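Local atomic coordinates of putative TetR family transcriptional regulator (Streptomyces coelicolor A3, PDB entry 3BQY), a protein that probably binds regulatory DNA as a dimeric transcription factor of the TetR family, most likely acting as a repressor. Residues 12-17 against 25-30; 19-24 against 94-99; 83-88 against 145-150. One frame throughout, in Å; residues are numbered along the deposited sequence.

Contact 1 of 3, residues 12-17 against 25-30; sequences LDLLNE and MRRLAQ
L14 of helix 4-18 reaches across to helix 25-32 with both branches of its side chain, and each branch does a different job. CD1 comes down on the backbone of the second helix, 3.7 Å from L28 CA, and meets the leucine side chain there as well, CD1 of L14 lying 4.0 Å from CD1 of L28. CD2 sits over the centre of one face of the R27 guanidinium, 3.7 Å from CZ of R27, so that a methyl group covers one flat face of the cation, whose N-H groups lie in the plane, around the rim. The L14 and R27 side chains meet at a slant. R27 gets into place because its CG stands anti to the backbone N (chi1 -179°). The chain then bends at chi2 (75°), which folds the guanidinium back across L14. Leucine suits position 14, since its fork can serve an apolar neighbour and the face of an arginine together.

The axes of the two short segments approach to 10.8 Å at an angle of 107°, a steep crossing, with L14 as the main bridge between the segments. L28 is itself wedged between helices, touching T7, T10 and A11 of helix 4-18, L39 of helix 36-42 and L49 of helix 46-57. L14 and L28 belong to the interior of what is probably the DNA-binding domain; helix 25-32 belongs to the predicted helix-turn-helix.

At the margin, E17 OE1 lies 4.4 Å from R27 NH1 but well out of the guanidinium plane, so the pair probably offers only a diffuse attraction. Van der Waals packing of L14, on leucine and on the guanidinium face, therefore carries the join; the E17 charge is a secondary, long-range influence.

Contact 2 of 3, residues 19-24 against 94-99; sequences GLDTLT and GARVFA
The segment 19-24 leaves helix 4-18 through G19, whose positive phi of 87° would jam a side chain against the preceding carbonyl, and then turns through L20 to T22 alongside helix 94-99, with L20 and V97 nearest in register. L20 points at that helix and divides its methyls: CD1 meets V97 CG2 at 4.0 Å, while CD2 lies over one face of the R96 guanidinium, off toward its rim, 3.8 Å from R96 NH2. At the edge of the same group D21 forms a salt bridge. R96 NH2 donates to D21 OD1 over 2.8 Å, nearly straight at 173° and in the guanidinium plane, although it reaches the syn side of the oxygen 30° out of the carboxylate plane. A bend at chi3 turns the arginine toward the loop. One water also accepts from D21 N and, weakly, from R96 NH1.

With an alanine here, the methyls over the R96 face and against V97 would be gone, which would probably leave a gap beside V97 and the guanidinium less firmly held toward D21. L20 packs further on L15 and L50, and its N-H is bonded to D93.

The contact thus joins the probable DNA-binding domain to the tetracycline-repressor-like C-terminal domain, pairing a partly buried apolar patch with a solvent-side ion pair that probably helps to fix their relative orientation.

Contact 3 of 3, residues 83-88 against 145-150; sequences ALRAAL and LEEQAA
R85 and E147 meet as a buried salt bridge, and one carboxylate oxygen takes most of the load. R85 NH2 donates to E147 OE1 over 2.9 Å, on the syn lone pair of that oxygen, with an N-H...O angle of 150°; R85 NE adds a weak bond to the same OE1 at 3.3 Å. Because NE and NH2 share OE1, this is not the bidentate pairing of two oxygens; the oxygen lies somewhat out of the guanidinium plane, and the two planar groups are turned 34° apart. H143 NE2 gives OE1 a further weak bond, and R85 NH2 has a second acceptor in T189 OG1. An arginine suits such a place because its several N-H groups can serve more than one acceptor, and its charge is probably offset here by the glutamate. Both chains reach the meeting point at full stretch: CG of R85 stands opposite the backbone N (chi1 177°) and the chain runs straight to NE, while E147 is extended beyond CG, and the two cross at about a right angle.

Q148 makes the other link. Its NE2 donates to the main-chain carbonyl O of L88 over 3.0 Å, arriving from above the carbonyl plane, and gives a weak bond to H91 O. Its OE1 accepts from A95 N. The amide thus supplies a donor to the end of helix 73-89 and an acceptor to the start of helix 94-99, a double role that suits glutamine.

Around the ion pair, F188 and F192 of helix 188-206 pack on R85, and F188 also touches E147. L88 rests on A95 and F98 of helix 94-99. Helix 126-151 is in turn part of the dimer surface, where L145 meets L145 of the second subunit.

In the fold
The three contacts form a path from the predicted helix-turn-helix toward the dimer surface, and both contact 2 and contact 3 touch the second subunit. Contact 1 and contact 2 have centres 11 Å apart and share packing: L14 CD1 lies 3.7 Å from L23 CD1, and L15 CD2 lies 4.0 Å from V97 CG2. Contact 2 passes on to contact 3, 12 Å away between centres, where R96 CG lies 3.5 Å from L145 CD2. Contacts 1 and 3 do not touch; their centres are about 20 Å apart. Helix 94-99, with loop 19-24, lies between the other two contacts, a placement that would suit the relay from C-terminal to DNA-binding domain known in TetR relatives.

Contact 1 of 3, residues 12-17 against 25-30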
ATOM      1  N   LEU A  12      13.739   9.892  13.344  1.00 27.19           N
ATOM      2  CA  LEU A  12      13.999   9.717  11.916  1.00 27.16           C
ATOM      3  C   LEU A  12      15.438   9.234  11.639  1.00 27.45           C
ATOM      4  O   LEU A  12      15.651   8.420  10.736  1.00 27.30           O
ATOM      5  CB  LEU A  12      13.721  11.026  11.144  1.00 27.12           C
ATOM      6  CG  LEU A  12      12.224  11.410  11.109  1.00 27.82           C
ATOM      7  CD1 LEU A  12      12.081  12.844  10.625  1.00 27.66           C
ATOM      8  CD2 LEU A  12      11.400  10.460  10.229  1.00 27.00           C
ATOM      9  N   ASP A  13      16.407   9.766  12.386  1.00 26.63           N
ATOM     10  CA  ASP A  13      17.796   9.292  12.307  1.00 27.56           C
ATOM     11  C   ASP A  13      17.878   7.795  12.634  1.00 27.40           C
ATOM     12  O   ASP A  13      18.439   7.022  11.855  1.00 27.35           O
ATOM     13  CB  ASP A  13      18.687  10.080  13.277  1.00 27.64           C
ATOM     14  CG  ASP A  13      18.947  11.519  12.804  1.00 29.76           C
ATOM     15  OD1 ASP A  13      18.726  11.810  11.607  1.00 30.21           O
ATOM     16  OD2 ASP A  13      19.403  12.352  13.630  1.00 33.13           O
ATOM     17  N   LEU A  14      17.266   7.402  13.754  1.00 27.80           N
ATOM     18  CA  LEU A  14      17.219   6.001  14.207  1.00 28.67           C
ATOM     19  C   LEU A  14      16.569   5.098  13.164  1.00 28.70           C
ATOM     20  O   LEU A  14      17.041   3.994  12.891  1.00 29.05           O
ATOM     21  CB  LEU A  14      16.427   5.872  15.504  1.00 28.41           C
ATOM     22  CG  LEU A  14      17.097   6.074  16.843  1.00 30.56           C
ATOM     23  CD1 LEU A  14      16.077   5.723  17.897  1.00 30.69           C
ATOM     24  CD2 LEU A  14      18.351   5.176  16.987  1.00 31.07           C
ATOM     25  N   LEU A  15      15.497   5.596  12.568  1.00 29.29           N
ATOM     26  CA  LEU A  15      14.772   4.884  11.532  1.00 29.22           C
ATOM     27  C   LEU A  15      15.710   4.535  10.389  1.00 29.98           C
ATOM     28  O   LEU A  15      15.777   3.381   9.972  1.00 31.14           O
ATOM     29  CB  LEU A  15      13.586   5.746  11.072  1.00 29.49           C
ATOM     30  CG  LEU A  15      12.568   5.130  10.131  1.00 27.67           C
ATOM     31  CD1 LEU A  15      11.864   3.946  10.788  1.00 24.10           C
ATOM     32  CD2 LEU A  15      11.566   6.190   9.775  1.00 26.56           C
ATOM     33  N   ASN A  16      16.492   5.499   9.924  1.00 30.40           N
ATOM     34  CA  ASN A  16      17.455   5.216   8.870  1.00 31.76           C
ATOM     35  C   ASN A  16      18.533   4.230   9.278  1.00 32.30           C
ATOM     36  O   ASN A  16      19.027   3.465   8.443  1.00 32.54           O
ATOM     37  CB  ASN A  16      18.102   6.501   8.359  1.00 31.88           C
ATOM     38  CG  ASN A  16      17.165   7.316   7.514  1.00 32.55           C
ATOM     39  OD1 ASN A  16      16.117   6.824   7.076  1.00 32.18           O
ATOM     40  ND2 ASN A  16      17.513   8.579   7.298  1.00 32.06           N
ATOM     41  N   GLU A  17      18.895   4.250  10.558  1.00 32.58           N
ATOM     42  CA  GLU A  17      20.005   3.442  11.055  1.00 34.02           C
ATOM     43  C   GLU A  17      19.664   1.959  11.142  1.00 32.81           C
ATOM     44  O   GLU A  17      20.451   1.113  10.712  1.00 32.39           O
ATOM     45  CB  GLU A  17      20.457   3.931  12.432  1.00 33.77           C
ATOM     46  CG  GLU A  17      21.121   5.291  12.419  1.00 36.78           C
ATOM     47  CD  GLU A  17      21.704   5.681  13.774  1.00 37.73           C
ATOM     48  OE1 GLU A  17      21.215   5.198  14.836  1.00 41.53           O
ATOM     49  OE2 GLU A  17      22.671   6.476  13.769  1.00 44.18           O
HETATM   50  N   MSE A  25      10.444   3.380  22.010  1.00 25.70           N
HETATM   51  CA  MSE A  25      10.607   4.536  22.886  1.00 25.44           C
HETATM   52  C   MSE A  25      11.883   4.371  23.723  1.00 25.28           C
HETATM   53  O   MSE A  25      12.608   5.334  23.923  1.00 25.24           O
HETATM   54  CB  MSE A  25       9.378   4.727  23.792  1.00 25.33           C
HETATM   55  CG  MSE A  25       8.112   4.978  22.999  1.00 24.38           C
HETATM   56 SE   MSE A  25       8.147   6.675  22.058  0.80 29.81          SE
HETATM   57  CE  MSE A  25       7.441   7.809  23.490  1.00 28.86           C
ATOM     58  N   ARG A  26      12.161   3.157  24.192  1.00 25.26           N
ATOM     59  CA  ARG A  26      13.389   2.908  24.959  1.00 26.62           C
ATOM     60  C   ARG A  26      14.633   3.157  24.100  1.00 26.12           C
ATOM     61  O   ARG A  26      15.586   3.788  24.566  1.00 25.72           O
ATOM     62  CB  ARG A  26      13.406   1.497  25.558  1.00 26.44           C
ATOM     63  CG  ARG A  26      12.237   1.298  26.558  1.00 28.98           C
ATOM     64  CD  ARG A  26      12.305   0.001  27.348  1.00 28.54           C
ATOM     65  NE  ARG A  26      11.039  -0.303  28.023  1.00 31.08           N
ATOM     66  CZ  ARG A  26      10.665   0.207  29.199  1.00 36.79           C
ATOM     67  NH1 ARG A  26      11.467   1.065  29.849  1.00 37.37           N
ATOM     68  NH2 ARG A  26       9.479  -0.137  29.731  1.00 34.47           N
ATOM     69  N   ARG A  27      14.609   2.651  22.867  1.00 26.14           N
ATOM     70  CA  ARG A  27      15.737   2.836  21.914  1.00 27.59           C
ATOM     71  C   ARG A  27      15.965   4.323  21.654  1.00 27.68           C
ATOM     72  O   ARG A  27      17.095   4.784  21.625  1.00 27.74           O
ATOM     73  CB  ARG A  27      15.450   2.107  20.584  1.00 27.55           C
ATOM     74  CG  ARG A  27      16.536   2.181  19.515  1.00 28.19           C
ATOM     75  CD  ARG A  27      17.715   1.278  19.848  1.00 28.24           C
ATOM     76  NE  ARG A  27      18.864   1.570  18.978  1.00 31.64           N
ATOM     77  CZ  ARG A  27      19.762   2.531  19.213  1.00 32.30           C
ATOM     78  NH1 ARG A  27      20.789   2.688  18.385  1.00 32.84           N
ATOM     79  NH2 ARG A  27      19.646   3.330  20.280  1.00 30.89           N
ATOM     80  N   LEU A  28      14.872   5.064  21.446  1.00 27.73           N
ATOM     81  CA  LEU A  28      14.912   6.512  21.295  1.00 27.79           C
ATOM     82  C   LEU A  28      15.442   7.220  22.527  1.00 28.53           C
ATOM     83  O   LEU A  28      16.216   8.166  22.400  1.00 28.89           O
ATOM     84  CB  LEU A  28      13.499   7.042  20.957  1.00 27.99           C
ATOM     85  CG  LEU A  28      13.307   8.498  20.543  1.00 28.96           C
ATOM     86  CD1 LEU A  28      14.312   8.922  19.485  1.00 29.32           C
ATOM     87  CD2 LEU A  28      11.876   8.664  20.011  1.00 27.65           C
ATOM     88  N   ALA A  29      15.010   6.791  23.719  1.00 28.92           N
ATOM     89  CA  ALA A  29      15.535   7.323  24.971  1.00 29.83           C
ATOM     90  C   ALA A  29      17.055   7.083  25.094  1.00 30.40           C
ATOM     91  O   ALA A  29      17.794   7.981  25.502  1.00 30.48           O
ATOM     92  CB  ALA A  29      14.797   6.714  26.176  1.00 29.30           C
ATOM     93  N   GLN A  30      17.505   5.871  24.749  1.00 31.34           N
ATOM     94  CA  GLN A  30      18.945   5.535  24.807  1.00 32.34           C
ATOM     95  C   GLN A  30      19.686   6.479  23.853  1.00 33.91           C
ATOM     96  O   GLN A  30      20.691   7.073  24.228  1.00 34.17           O
ATOM     97  CB  GLN A  30      19.230   4.041  24.479  1.00 32.33           C
ATOM     98  CG  GLN A  30      18.722   3.003  25.531  1.00 30.70           C
ATOM     99  CD  GLN A  30      18.465   1.597  24.950  1.00 30.45           C
ATOM    100  OE1 GLN A  30      18.780   1.363  23.740  1.00 34.12           O
ATOM    101  NE2 GLN A  30      17.871   0.647  25.831  1.00 32.80           N
TER

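Contact 2 of 3, residues 19-24 against 94-99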
ATOM      1  N   GLY A  19      15.934   0.756  11.019  1.00 29.49           N
ATOM      2  CA  GLY A  19      14.603   0.404  10.539  1.00 28.70           C
ATOM      3  C   GLY A  19      13.474   0.539  11.538  1.00 29.02           C
ATOM      4  O   GLY A  19      13.700   0.691  12.740  1.00 29.41           O
ATOM      5  N   LEU A  20      12.247   0.478  11.035  1.00 28.30           N
ATOM      6  CA  LEU A  20      11.068   0.677  11.859  1.00 29.03           C
ATOM      7  C   LEU A  20      10.886  -0.360  12.970  1.00 29.43           C
ATOM      8  O   LEU A  20      10.433  -0.017  14.070  1.00 29.42           O
ATOM      9  CB  LEU A  20       9.795   0.750  11.003  1.00 28.14           C
ATOM     10  CG  LEU A  20       8.466   0.975  11.714  1.00 28.59           C
ATOM     11  CD1 LEU A  20       8.480   2.265  12.543  1.00 29.69           C
ATOM     12  CD2 LEU A  20       7.334   1.020  10.693  1.00 28.70           C
ATOM     13  N   ASP A  21      11.167  -1.618  12.677  1.00 30.58           N
ATOM     14  CA  ASP A  21      10.944  -2.670  13.666  1.00 32.27           C
ATOM     15  C   ASP A  21      11.767  -2.505  14.953  1.00 32.47           C
ATOM     16  O   ASP A  21      11.356  -2.968  16.015  1.00 32.88           O
ATOM     17  CB  ASP A  21      11.173  -4.045  13.037  1.00 33.02           C
ATOM     18  CG  ASP A  21      10.133  -4.378  11.977  1.00 34.98           C
ATOM     19  OD1 ASP A  21       9.004  -3.848  12.048  1.00 36.50           O
ATOM     20  OD2 ASP A  21      10.449  -5.186  11.083  1.00 39.10           O
ATOM     21  N   THR A  22      12.911  -1.825  14.864  1.00 32.69           N
ATOM     22  CA  THR A  22      13.799  -1.682  16.035  1.00 32.95           C
ATOM     23  C   THR A  22      13.558  -0.350  16.742  1.00 31.43           C
ATOM     24  O   THR A  22      14.128  -0.099  17.801  1.00 30.37           O
ATOM     25  CB  THR A  22      15.302  -1.735  15.662  1.00 32.24           C
ATOM     26  OG1 THR A  22      15.668  -0.488  15.039  1.00 38.41           O
ATOM     27  CG2 THR A  22      15.572  -2.856  14.724  1.00 32.80           C
ATOM     28  N   LEU A  23      12.733   0.502  16.151  1.00 29.78           N
ATOM     29  CA  LEU A  23      12.450   1.805  16.749  1.00 30.16           C
ATOM     30  C   LEU A  23      11.508   1.642  17.935  1.00 29.16           C
ATOM     31  O   LEU A  23      10.337   1.354  17.764  1.00 30.95           O
ATOM     32  CB  LEU A  23      11.856   2.768  15.714  1.00 29.71           C
ATOM     33  CG  LEU A  23      11.434   4.165  16.206  1.00 32.51           C
ATOM     34  CD1 LEU A  23      12.645   4.958  16.669  1.00 32.38           C
ATOM     35  CD2 LEU A  23      10.764   4.894  15.095  1.00 32.70           C
ATOM     36  N   THR A  24      12.027   1.819  19.139  1.00 28.43           N
ATOM     37  CA  THR A  24      11.203   1.767  20.350  1.00 26.91           C
ATOM     38  C   THR A  24      11.383   3.075  21.113  1.00 26.46           C
ATOM     39  O   THR A  24      12.371   3.786  20.920  1.00 25.30           O
ATOM     40  CB  THR A  24      11.629   0.601  21.268  1.00 26.70           C
ATOM     41  OG1 THR A  24      12.974   0.819  21.702  1.00 24.93           O
ATOM     42  CG2 THR A  24      11.537  -0.730  20.547  1.00 25.99           C
ATOM     43  N   GLY A  94       9.835   4.437   5.356  1.00 23.86           N
ATOM     44  CA  GLY A  94       9.011   5.649   5.403  1.00 23.24           C
ATOM     45  C   GLY A  94       7.555   5.415   5.000  1.00 23.39           C
ATOM     46  O   GLY A  94       6.636   5.975   5.603  1.00 22.97           O
ATOM     47  N   ALA A  95       7.326   4.616   3.964  1.00 23.54           N
ATOM     48  CA  ALA A  95       5.934   4.331   3.545  1.00 24.31           C
ATOM     49  C   ALA A  95       5.129   3.608   4.646  1.00 23.90           C
ATOM     50  O   ALA A  95       3.944   3.869   4.826  1.00 23.51           O
ATOM     51  CB  ALA A  95       5.916   3.533   2.216  1.00 23.82           C
ATOM     52  N   ARG A  96       5.770   2.694   5.368  1.00 24.30           N
ATOM     53  CA  ARG A  96       5.132   1.994   6.499  1.00 24.52           C
ATOM     54  C   ARG A  96       4.732   2.978   7.575  1.00 24.62           C
ATOM     55  O   ARG A  96       3.642   2.881   8.150  1.00 24.60           O
ATOM     56  CB  ARG A  96       6.075   0.938   7.101  1.00 24.24           C
ATOM     57  CG  ARG A  96       6.233  -0.291   6.206  1.00 25.73           C
ATOM     58  CD  ARG A  96       7.221  -1.330   6.773  1.00 25.77           C
ATOM     59  NE  ARG A  96       6.862  -1.770   8.118  1.00 29.03           N
ATOM     60  CZ  ARG A  96       7.719  -2.360   8.953  1.00 32.26           C
ATOM     61  NH1 ARG A  96       8.974  -2.579   8.582  1.00 30.18           N
ATOM     62  NH2 ARG A  96       7.325  -2.714  10.164  1.00 32.00           N
ATOM     63  N   VAL A  97       5.618   3.940   7.866  1.00 23.85           N
ATOM     64  CA  VAL A  97       5.303   4.944   8.874  1.00 23.68           C
ATOM     65  C   VAL A  97       4.112   5.803   8.416  1.00 24.24           C
ATOM     66  O   VAL A  97       3.184   6.054   9.187  1.00 24.07           O
ATOM     67  CB  VAL A  97       6.532   5.835   9.207  1.00 23.13           C
ATOM     68  CG1 VAL A  97       6.165   6.944  10.208  1.00 22.72           C
ATOM     69  CG2 VAL A  97       7.724   4.972   9.758  1.00 22.98           C
ATOM     70  N   PHE A  98       4.162   6.283   7.179  1.00 23.47           N
ATOM     71  CA  PHE A  98       3.077   7.112   6.636  1.00 24.81           C
ATOM     72  C   PHE A  98       1.747   6.341   6.557  1.00 26.14           C
ATOM     73  O   PHE A  98       0.715   6.845   7.014  1.00 26.78           O
ATOM     74  CB  PHE A  98       3.477   7.629   5.250  1.00 23.33           C
ATOM     75  CG  PHE A  98       2.489   8.590   4.648  1.00 24.95           C
ATOM     76  CD1 PHE A  98       2.400   9.893   5.118  1.00 25.64           C
ATOM     77  CD2 PHE A  98       1.621   8.165   3.618  1.00 25.08           C
ATOM     78  CE1 PHE A  98       1.472  10.803   4.571  1.00 27.18           C
ATOM     79  CE2 PHE A  98       0.708   9.063   3.057  1.00 24.93           C
ATOM     80  CZ  PHE A  98       0.625  10.375   3.545  1.00 24.67           C
ATOM     81  N   ALA A  99       1.798   5.126   6.013  1.00 27.76           N
ATOM     82  CA  ALA A  99       0.606   4.285   5.825  1.00 30.26           C
ATOM     83  C   ALA A  99      -0.093   3.980   7.153  1.00 32.03           C
ATOM     84  O   ALA A  99      -1.334   3.983   7.223  1.00 32.90           O
ATOM     85  CB  ALA A  99       0.953   2.989   5.088  1.00 29.46           C
TER
HETATM   86  O   HOH W   1      11.814  -2.510   9.932  1.00 45.97           O

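Contact 3 of 3, residues 83-88 against 145-150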
ATOM      1  N   ALA A  83       6.432  13.659  -5.578  1.00 22.29           N
ATOM      2  CA  ALA A  83       6.990  14.274  -4.383  1.00 21.81           C
ATOM      3  C   ALA A  83       6.593  13.476  -3.163  1.00 21.98           C
ATOM      4  O   ALA A  83       7.397  13.322  -2.249  1.00 22.18           O
ATOM      5  CB  ALA A  83       6.516  15.729  -4.229  1.00 21.04           C
ATOM      6  N   LEU A  84       5.373  12.940  -3.145  1.00 21.44           N
ATOM      7  CA  LEU A  84       4.974  12.074  -2.032  1.00 21.46           C
ATOM      8  C   LEU A  84       5.858  10.814  -1.988  1.00 22.37           C
ATOM      9  O   LEU A  84       6.394  10.448  -0.931  1.00 22.43           O
ATOM     10  CB  LEU A  84       3.476  11.695  -2.143  1.00 21.82           C
ATOM     11  CG  LEU A  84       3.002  10.645  -1.087  1.00 22.63           C
ATOM     12  CD1 LEU A  84       3.206  11.135   0.358  1.00 24.81           C
ATOM     13  CD2 LEU A  84       1.525  10.232  -1.299  1.00 22.04           C
ATOM     14  N   ARG A  85       6.002  10.139  -3.123  1.00 21.96           N
ATOM     15  CA  ARG A  85       6.908   9.001  -3.217  1.00 23.21           C
ATOM     16  C   ARG A  85       8.326   9.341  -2.725  1.00 22.92           C
ATOM     17  O   ARG A  85       8.919   8.595  -1.949  1.00 24.37           O
ATOM     18  CB  ARG A  85       6.947   8.466  -4.652  1.00 22.58           C
ATOM     19  CG  ARG A  85       7.920   7.329  -4.824  1.00 24.72           C
ATOM     20  CD  ARG A  85       7.859   6.754  -6.234  1.00 24.46           C
ATOM     21  NE  ARG A  85       8.906   5.761  -6.461  1.00 26.09           N
ATOM     22  CZ  ARG A  85      10.065   6.008  -7.055  1.00 25.96           C
ATOM     23  NH1 ARG A  85      10.318   7.218  -7.521  1.00 26.62           N
ATOM     24  NH2 ARG A  85      10.972   5.046  -7.195  1.00 26.90           N
ATOM     25  N   ALA A  86       8.863  10.453  -3.194  1.00 23.53           N
ATOM     26  CA  ALA A  86      10.220  10.851  -2.854  1.00 23.29           C
ATOM     27  C   ALA A  86      10.350  11.104  -1.348  1.00 23.15           C
ATOM     28  O   ALA A  86      11.348  10.703  -0.740  1.00 23.45           O
ATOM     29  CB  ALA A  86      10.619  12.104  -3.659  1.00 22.87           C
ATOM     30  N   ALA A  87       9.333  11.732  -0.754  1.00 22.52           N
ATOM     31  CA  ALA A  87       9.355  12.046   0.677  1.00 22.75           C
ATOM     32  C   ALA A  87       9.349  10.753   1.489  1.00 23.30           C
ATOM     33  O   ALA A  87      10.003  10.678   2.517  1.00 23.50           O
ATOM     34  CB  ALA A  87       8.170  12.919   1.059  1.00 22.49           C
ATOM     35  N   LEU A  88       8.630   9.724   1.028  1.00 23.10           N
ATOM     36  CA  LEU A  88       8.608   8.464   1.766  1.00 24.03           C
ATOM     37  C   LEU A  88       9.878   7.649   1.548  1.00 24.96           C
ATOM     38  O   LEU A  88      10.334   6.965   2.471  1.00 26.13           O
ATOM     39  CB  LEU A  88       7.392   7.625   1.352  1.00 22.40           C
ATOM     40  CG  LEU A  88       6.041   8.331   1.551  1.00 25.96           C
ATOM     41  CD1 LEU A  88       4.917   7.354   1.137  1.00 26.05           C
ATOM     42  CD2 LEU A  88       5.866   8.872   2.992  1.00 26.90           C
ATOM     43  N   LEU A 145       5.582   1.270  -0.510  1.00 24.02           N
ATOM     44  CA  LEU A 145       5.683   0.181   0.473  1.00 26.26           C
ATOM     45  C   LEU A 145       6.379  -1.026  -0.105  1.00 26.33           C
ATOM     46  O   LEU A 145       7.291  -1.612   0.513  1.00 26.43           O
ATOM     47  CB  LEU A 145       4.288  -0.259   0.925  1.00 25.52           C
ATOM     48  CG  LEU A 145       3.571   0.521   2.002  1.00 31.04           C
ATOM     49  CD1 LEU A 145       2.137   0.059   2.007  1.00 31.49           C
ATOM     50  CD2 LEU A 145       4.226   0.236   3.363  1.00 31.19           C
ATOM     51  N   GLU A 146       5.945  -1.423  -1.295  1.00 26.69           N
ATOM     52  CA  GLU A 146       6.528  -2.602  -1.939  1.00 26.88           C
ATOM     53  C   GLU A 146       7.948  -2.373  -2.455  1.00 26.94           C
ATOM     54  O   GLU A 146       8.790  -3.265  -2.375  1.00 26.06           O
ATOM     55  CB  GLU A 146       5.593  -3.163  -3.008  1.00 27.38           C
ATOM     56  CG  GLU A 146       4.168  -3.504  -2.422  1.00 30.71           C
ATOM     57  CD  GLU A 146       4.123  -4.696  -1.408  1.00 35.37           C
ATOM     58  OE1 GLU A 146       5.115  -4.971  -0.676  1.00 38.90           O
ATOM     59  OE2 GLU A 146       3.061  -5.365  -1.348  1.00 34.77           O
ATOM     60  N   GLU A 147       8.233  -1.161  -2.934  1.00 26.88           N
ATOM     61  CA  GLU A 147       9.610  -0.798  -3.309  1.00 27.63           C
ATOM     62  C   GLU A 147      10.533  -0.881  -2.092  1.00 27.89           C
ATOM     63  O   GLU A 147      11.639  -1.464  -2.167  1.00 28.26           O
ATOM     64  CB  GLU A 147       9.664   0.619  -3.913  1.00 27.46           C
ATOM     65  CG  GLU A 147      11.110   1.108  -4.098  1.00 29.95           C
ATOM     66  CD  GLU A 147      11.224   2.411  -4.894  1.00 29.67           C
ATOM     67  OE1 GLU A 147      10.208   2.942  -5.381  1.00 30.82           O
ATOM     68  OE2 GLU A 147      12.366   2.881  -5.039  1.00 36.14           O
ATOM     69  N   GLN A 148      10.090  -0.327  -0.959  1.00 27.41           N
ATOM     70  CA  GLN A 148      10.918  -0.364   0.254  1.00 28.20           C
ATOM     71  C   GLN A 148      11.083  -1.772   0.839  1.00 29.11           C
ATOM     72  O   GLN A 148      12.167  -2.119   1.342  1.00 30.25           O
ATOM     73  CB  GLN A 148      10.445   0.652   1.296  1.00 27.63           C
ATOM     74  CG  GLN A 148      10.772   2.071   0.816  1.00 26.73           C
ATOM     75  CD  GLN A 148      10.321   3.146   1.759  1.00 27.08           C
ATOM     76  OE1 GLN A 148       9.194   3.115   2.256  1.00 27.37           O
ATOM     77  NE2 GLN A 148      11.184   4.138   1.980  1.00 24.82           N
ATOM     78  N   ALA A 149      10.036  -2.579   0.758  1.00 29.17           N
ATOM     79  CA  ALA A 149      10.118  -3.982   1.176  1.00 30.08           C
ATOM     80  C   ALA A 149      11.202  -4.736   0.398  1.00 31.57           C
ATOM     81  O   ALA A 149      11.907  -5.588   0.968  1.00 32.36           O
ATOM     82  CB  ALA A 149       8.776  -4.668   1.020  1.00 29.48           C
ATOM     83  N   ALA A 150      11.317  -4.433  -0.894  1.00 32.98           N
ATOM     84  CA  ALA A 150      12.274  -5.075  -1.794  1.00 34.79           C
ATOM     85  C   ALA A 150      13.704  -4.656  -1.507  1.00 36.48           C
ATOM     86  O   ALA A 150      14.628  -5.461  -1.682  1.00 36.53           O
ATOM     87  CB  ALA A 150      11.938  -4.780  -3.233  1.00 34.31           C
TER